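Local structure of lipopolysaccharide biosynthesis protein wbpB (Thermus thermophilus, 3O9Z) at residues T4-T9 with E268-T273; A213-L216 with A221-R224. The protein is an NAD-dependent dehydrogenase that acts in the biosynthesis of the lipopolysaccharide sugar 2,3-diacetamido-2,3-dideoxy-D-mannuronic acid. All coordinates share one frame; numbering follows the deposited sequence.

Contact 1: T4-T9 with E268-T273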
loop_
_atom_site.group_PDB
_atom_site.type_symbol
_atom_site.label_atom_id
_atom_site.label_comp_id
_atom_site.label_asym_id
_atom_site.label_seq_id
_atom_site.Cartn_x
_atom_site.Cartn_y
_atom_site.Cartn_z
ATOM N N THR A 4 -5.216 28.819 -16.084
ATOM C CA THR A 4 -3.976 28.370 -15.465
ATOM C C THR A 4 -4.071 26.865 -15.541
ATOM O O THR A 4 -5.106 26.337 -15.193
ATOM C CB THR A 4 -3.890 28.832 -13.997
ATOM O OG1 THR A 4 -3.958 30.266 -14.030
ATOM C CG2 THR A 4 -2.532 28.456 -13.451
ATOM N N ARG A 5 -2.950 26.232 -15.853
ATOM C CA ARG A 5 -2.966 24.765 -15.935
ATOM C C ARG A 5 -2.313 24.188 -14.671
ATOM O O ARG A 5 -1.128 24.441 -14.379
ATOM C CB ARG A 5 -2.239 24.282 -17.176
ATOM C CG ARG A 5 -2.953 24.636 -18.482
ATOM C CD ARG A 5 -2.032 24.477 -19.705
ATOM N NE ARG A 5 -1.525 23.120 -19.947
ATOM C CZ ARG A 5 -2.245 22.100 -20.411
ATOM N NH1 ARG A 5 -1.658 20.936 -20.634
ATOM N NH2 ARG A 5 -3.548 22.244 -20.623
ATOM N N PHE A 6 -3.070 23.305 -14.003
ATOM C CA PHE A 6 -2.639 22.718 -12.735
ATOM C C PHE A 6 -2.452 21.216 -12.849
ATOM O O PHE A 6 -3.204 20.544 -13.599
ATOM C CB PHE A 6 -3.755 22.915 -11.726
ATOM C CG PHE A 6 -3.833 24.286 -11.147
ATOM C CD1 PHE A 6 -4.718 25.210 -11.689
ATOM C CD2 PHE A 6 -3.085 24.622 -10.034
ATOM C CE1 PHE A 6 -4.789 26.513 -11.169
ATOM C CE2 PHE A 6 -3.122 25.925 -9.533
ATOM C CZ PHE A 6 -4.046 26.833 -10.034
ATOM N N ALA A 7 -1.496 20.654 -12.117
ATOM C CA ALA A 7 -1.546 19.224 -11.798
ATOM C C ALA A 7 -1.664 19.217 -10.264
ATOM O O ALA A 7 -1.286 20.177 -9.586
ATOM C CB ALA A 7 -0.297 18.528 -12.224
ATOM N N LEU A 8 -2.213 18.142 -9.714
ATOM C CA LEU A 8 -2.514 18.065 -8.255
ATOM C C LEU A 8 -1.933 16.765 -7.708
ATOM O O LEU A 8 -2.152 15.694 -8.307
ATOM C CB LEU A 8 -4.001 18.164 -7.945
ATOM C CG LEU A 8 -4.400 17.881 -6.495
ATOM C CD1 LEU A 8 -3.849 18.926 -5.553
ATOM C CD2 LEU A 8 -5.935 17.876 -6.454
ATOM N N THR A 9 -1.227 16.825 -6.577
ATOM C CA THR A 9 -0.817 15.610 -5.868
ATOM C C THR A 9 -1.651 15.467 -4.599
ATOM O O THR A 9 -2.109 16.444 -4.002
ATOM C CB THR A 9 0.640 15.550 -5.494
ATOM O OG1 THR A 9 0.903 16.454 -4.414
ATOM C CG2 THR A 9 1.505 15.982 -6.699
ATOM N N GLU A 268 -9.530 31.692 -1.845
ATOM C CA GLU A 268 -8.796 32.940 -1.660
ATOM C C GLU A 268 -7.266 32.857 -1.617
ATOM O O GLU A 268 -6.586 33.665 -2.225
ATOM C CB GLU A 268 -9.364 33.679 -0.446
ATOM C CG GLU A 268 -8.642 34.995 -0.151
ATOM C CD GLU A 268 -8.866 36.058 -1.200
ATOM O OE1 GLU A 268 -9.866 35.976 -1.962
ATOM O OE2 GLU A 268 -8.033 36.993 -1.212
ATOM N N VAL A 269 -6.668 31.843 -0.981
ATOM C CA VAL A 269 -5.255 31.609 -1.156
ATOM C C VAL A 269 -4.868 31.441 -2.632
ATOM O O VAL A 269 -3.812 31.878 -3.047
ATOM C CB VAL A 269 -4.842 30.391 -0.291
ATOM C CG1 VAL A 269 -3.388 30.051 -0.456
ATOM C CG2 VAL A 269 -5.154 30.730 1.175
ATOM N N TYR A 270 -5.664 30.673 -3.381
ATOM C CA TYR A 270 -5.300 30.366 -4.768
ATOM C C TYR A 270 -5.304 31.653 -5.585
ATOM O O TYR A 270 -4.375 31.955 -6.326
ATOM C CB TYR A 270 -6.320 29.391 -5.375
ATOM C CG TYR A 270 -5.891 27.945 -5.336
ATOM C CD1 TYR A 270 -5.596 27.274 -6.514
ATOM C CD2 TYR A 270 -5.817 27.249 -4.139
ATOM C CE1 TYR A 270 -5.192 25.940 -6.496
ATOM C CE2 TYR A 270 -5.431 25.929 -4.108
ATOM C CZ TYR A 270 -5.124 25.284 -5.278
ATOM O OH TYR A 270 -4.679 23.990 -5.287
ATOM N N ARG A 271 -6.358 32.419 -5.367
ATOM C CA ARG A 271 -6.426 33.723 -6.034
ATOM C C ARG A 271 -5.225 34.628 -5.747
ATOM O O ARG A 271 -4.622 35.211 -6.655
ATOM C CB ARG A 271 -7.722 34.416 -5.643
ATOM C CG ARG A 271 -7.900 35.729 -6.392
ATOM C CD ARG A 271 -8.957 36.640 -5.772
ATOM N NE ARG A 271 -8.507 37.244 -4.515
ATOM C CZ ARG A 271 -7.646 38.256 -4.421
ATOM N NH1 ARG A 271 -7.094 38.778 -5.510
ATOM N NH2 ARG A 271 -7.313 38.743 -3.230
ATOM N N LYS A 272 -4.870 34.761 -4.477
ATOM C CA LYS A 272 -3.720 35.598 -4.146
ATOM C C LYS A 272 -2.457 35.091 -4.798
ATOM O O LYS A 272 -1.633 35.864 -5.253
ATOM C CB LYS A 272 -3.525 35.625 -2.622
ATOM C CG LYS A 272 -4.657 36.365 -1.908
ATOM C CD LYS A 272 -4.287 36.736 -0.474
ATOM C CE LYS A 272 -2.938 37.445 -0.366
ATOM N NZ LYS A 272 -3.065 38.939 -0.405
ATOM N N THR A 273 -2.314 33.772 -4.878
ATOM C CA THR A 273 -1.098 33.185 -5.399
ATOM C C THR A 273 -1.008 33.584 -6.871
ATOM O O THR A 273 0.045 33.965 -7.365
ATOM C CB THR A 273 -1.123 31.653 -5.194
ATOM O OG1 THR A 273 -1.274 31.415 -3.771
ATOM C CG2 THR A 273 0.177 31.025 -5.670
#
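Phe6 and Tyr270 meet obliquely, ring to ring, in a small, buried aromatic contact that joins the first strand of the NAD-binding Rossmann fold, 5-9, to helix 266-274 from far along the chain. Strand 5-9 lies between strands 29-34 and 75-78 in the parallel part of the nucleotide-binding sheet, and Phe6 projects from it toward the helix. The ring planes are inclined at 44° with centroids 5.6 Å apart, neither stacked nor edge-to-face. The CE2 and CZ atoms of Phe6 meet CD1 and CE1 of Tyr270: CE2 of Phe6 lies 3.7 Å from CE1 of Tyr270, and CZ of Phe6 is 3.9 Å from CD1 of Tyr270. Phe6 has CG anti to its carbonyl carbon (chi1 -78°), which carries the far end of the ring out to the tyrosine. No hydrogen bond crosses between the segments, so the join is apolar. Helix 16-25 packs on both, Ile23 touching the side chains of Phe6 and Tyr270. The hydroxyl of Tyr270, a buried residue, hydrogen-bonds with His19 ND1 and Ser77 OG, so that polar bonds from the same side chain also join the helix to helix 16-25 and strand 75-78. Thr9, at the other end of the strand, touches the NAD. Away from the strand, Arg271 grips Glu268 side-on in a salt bridge along the helix surface, NE to OE1 and NH2 to OE2 (2.8 Å). Within the helix, Val269 O accepts from Thr273 N and, from the opposite face of its plane, from Thr273 OG1 at 2.7 Å.

Contact 2: A213-L216 with A221-R224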
loop_
_atom_site.group_PDB
_atom_site.type_symbol
_atom_site.label_atom_id
_atom_site.label_comp_id
_atom_site.label_asym_id
_atom_site.label_seq_id
_atom_site.Cartn_x
_atom_site.Cartn_y
_atom_site.Cartn_z
ATOM N N ALA A 213 2.529 22.496 24.675
ATOM C CA ALA A 213 2.348 23.850 25.172
ATOM C C ALA A 213 3.704 24.472 25.400
ATOM O O ALA A 213 4.693 23.757 25.645
ATOM C CB ALA A 213 1.611 23.824 26.500
ATOM N N GLY A 214 3.772 25.787 25.360
ATOM C CA GLY A 214 5.056 26.440 25.595
ATOM C C GLY A 214 4.937 27.954 25.603
ATOM O O GLY A 214 3.869 28.513 25.863
ATOM N N TYR A 215 6.062 28.598 25.345
ATOM C CA TYR A 215 6.178 30.067 25.384
ATOM C C TYR A 215 7.089 30.513 24.259
ATOM O O TYR A 215 8.063 29.806 23.926
ATOM C CB TYR A 215 6.794 30.452 26.735
ATOM C CG TYR A 215 7.103 31.925 26.931
ATOM C CD1 TYR A 215 6.060 32.809 27.254
ATOM C CD2 TYR A 215 8.383 32.407 26.734
ATOM C CE1 TYR A 215 6.317 34.140 27.413
ATOM C CE2 TYR A 215 8.638 33.786 26.917
ATOM C CZ TYR A 215 7.592 34.599 27.249
ATOM O OH TYR A 215 7.903 35.942 27.448
ATOM N N LEU A 216 6.815 31.656 23.651
ATOM C CA LEU A 216 7.702 32.279 22.688
ATOM C C LEU A 216 7.941 33.709 23.118
ATOM O O LEU A 216 7.003 34.397 23.495
ATOM C CB LEU A 216 7.080 32.379 21.290
ATOM C CG LEU A 216 6.529 31.057 20.746
ATOM C CD1 LEU A 216 5.550 31.284 19.599
ATOM C CD2 LEU A 216 7.755 30.264 20.225
ATOM N N ALA A 221 5.912 40.366 20.503
ATOM C CA ALA A 221 5.007 39.790 21.503
ATOM C C ALA A 221 5.676 38.775 22.389
ATOM O O ALA A 221 6.602 38.084 21.976
ATOM C CB ALA A 221 3.828 39.068 20.811
ATOM N N ARG A 222 5.117 38.592 23.578
ATOM C CA ARG A 222 5.422 37.431 24.420
ATOM C C ARG A 222 4.188 36.551 24.366
ATOM O O ARG A 222 3.080 37.016 24.593
ATOM C CB ARG A 222 5.646 37.894 25.876
ATOM C CG ARG A 222 6.904 38.781 25.983
ATOM C CD ARG A 222 6.949 39.483 27.380
ATOM N NE ARG A 222 5.907 40.505 27.514
ATOM C CZ ARG A 222 6.076 41.762 27.107
ATOM N NH1 ARG A 222 5.085 42.622 27.283
ATOM N NH2 ARG A 222 7.211 42.170 26.566
ATOM N N VAL A 223 4.337 35.274 24.025
ATOM C CA VAL A 223 3.180 34.428 23.736
ATOM C C VAL A 223 3.178 33.178 24.569
ATOM O O VAL A 223 4.168 32.446 24.558
ATOM C CB VAL A 223 3.180 33.986 22.241
ATOM C CG1 VAL A 223 1.853 33.252 21.872
ATOM C CG2 VAL A 223 3.393 35.210 21.329
ATOM N N ARG A 224 2.105 32.897 25.300
ATOM C CA ARG A 224 1.948 31.587 25.960
ATOM C C ARG A 224 1.023 30.811 25.039
ATOM O O ARG A 224 -0.049 31.329 24.674
ATOM C CB ARG A 224 1.316 31.758 27.337
ATOM C CG ARG A 224 2.236 32.538 28.283
ATOM C CD ARG A 224 1.580 32.721 29.632
ATOM N NE ARG A 224 0.549 33.747 29.606
ATOM C CZ ARG A 224 -0.391 33.849 30.542
ATOM N NH1 ARG A 224 -1.303 34.835 30.499
ATOM N NH2 ARG A 224 -0.476 32.893 31.459
#
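Tyr215 and Leu216 face Arg224 and Val223 across an antiparallel beta hairpin, strands 211-218 and 221-228, in the mixed sheet of the C-terminal alpha/beta domain. The short segments run at 174° to each other, their axes 4.7 Å apart. Backbone bonding centres on the hydrogen-bonded pair Leu216-Val223: Leu216 N gives to Val223 O and Val223 N to Leu216 O, both at 2.9 Å. A CA-H...O contact from Tyr215 CA to Val223 O adds to this. Apolar packing lies on the Leu216 and Val223 face, where their CB atoms are 4.3 Å apart and helix 186-196 covers both through Leu192. The other face belongs to Tyr215 and Arg224, a non-hydrogen-bonded pair. Tyr215 has CG anti to its backbone N (chi1 175°), and the ring lies across the neighbouring strand, its CD1 3.3 Å from Val223 O. Arg224 meets this ring at its edge with CG, then sends NH2 to Arg307 O. Arg222 runs alongside Tyr215, pointing the same way, its guanidinium plane 25° from the ring and its NE in a salt bridge with Asp153. Its aliphatic part meets the phenol end, with CG 3.3 Å from Tyr215 OH.

Overall arrangement
Both contacts are buried, yet they lie on opposite sides of the chain's centre, their own centres 33 Å apart and their nearest atoms about 21 Å apart. Contact 1 brings together segments 259 residues apart, and contact 2, a local hairpin, is nested inside the loop it closes. They share no element: contact 1 sets a helix against a strand of the Rossmann sheet, contact 2 belongs to the mixed sheet of the C-terminal domain. Their chemistry differs accordingly. A strand and a helix meet through side chains alone, whereas two neighbouring strands are joined first by their backbones, with two partly exposed arginines whose ends bond residues beyond the hairpin.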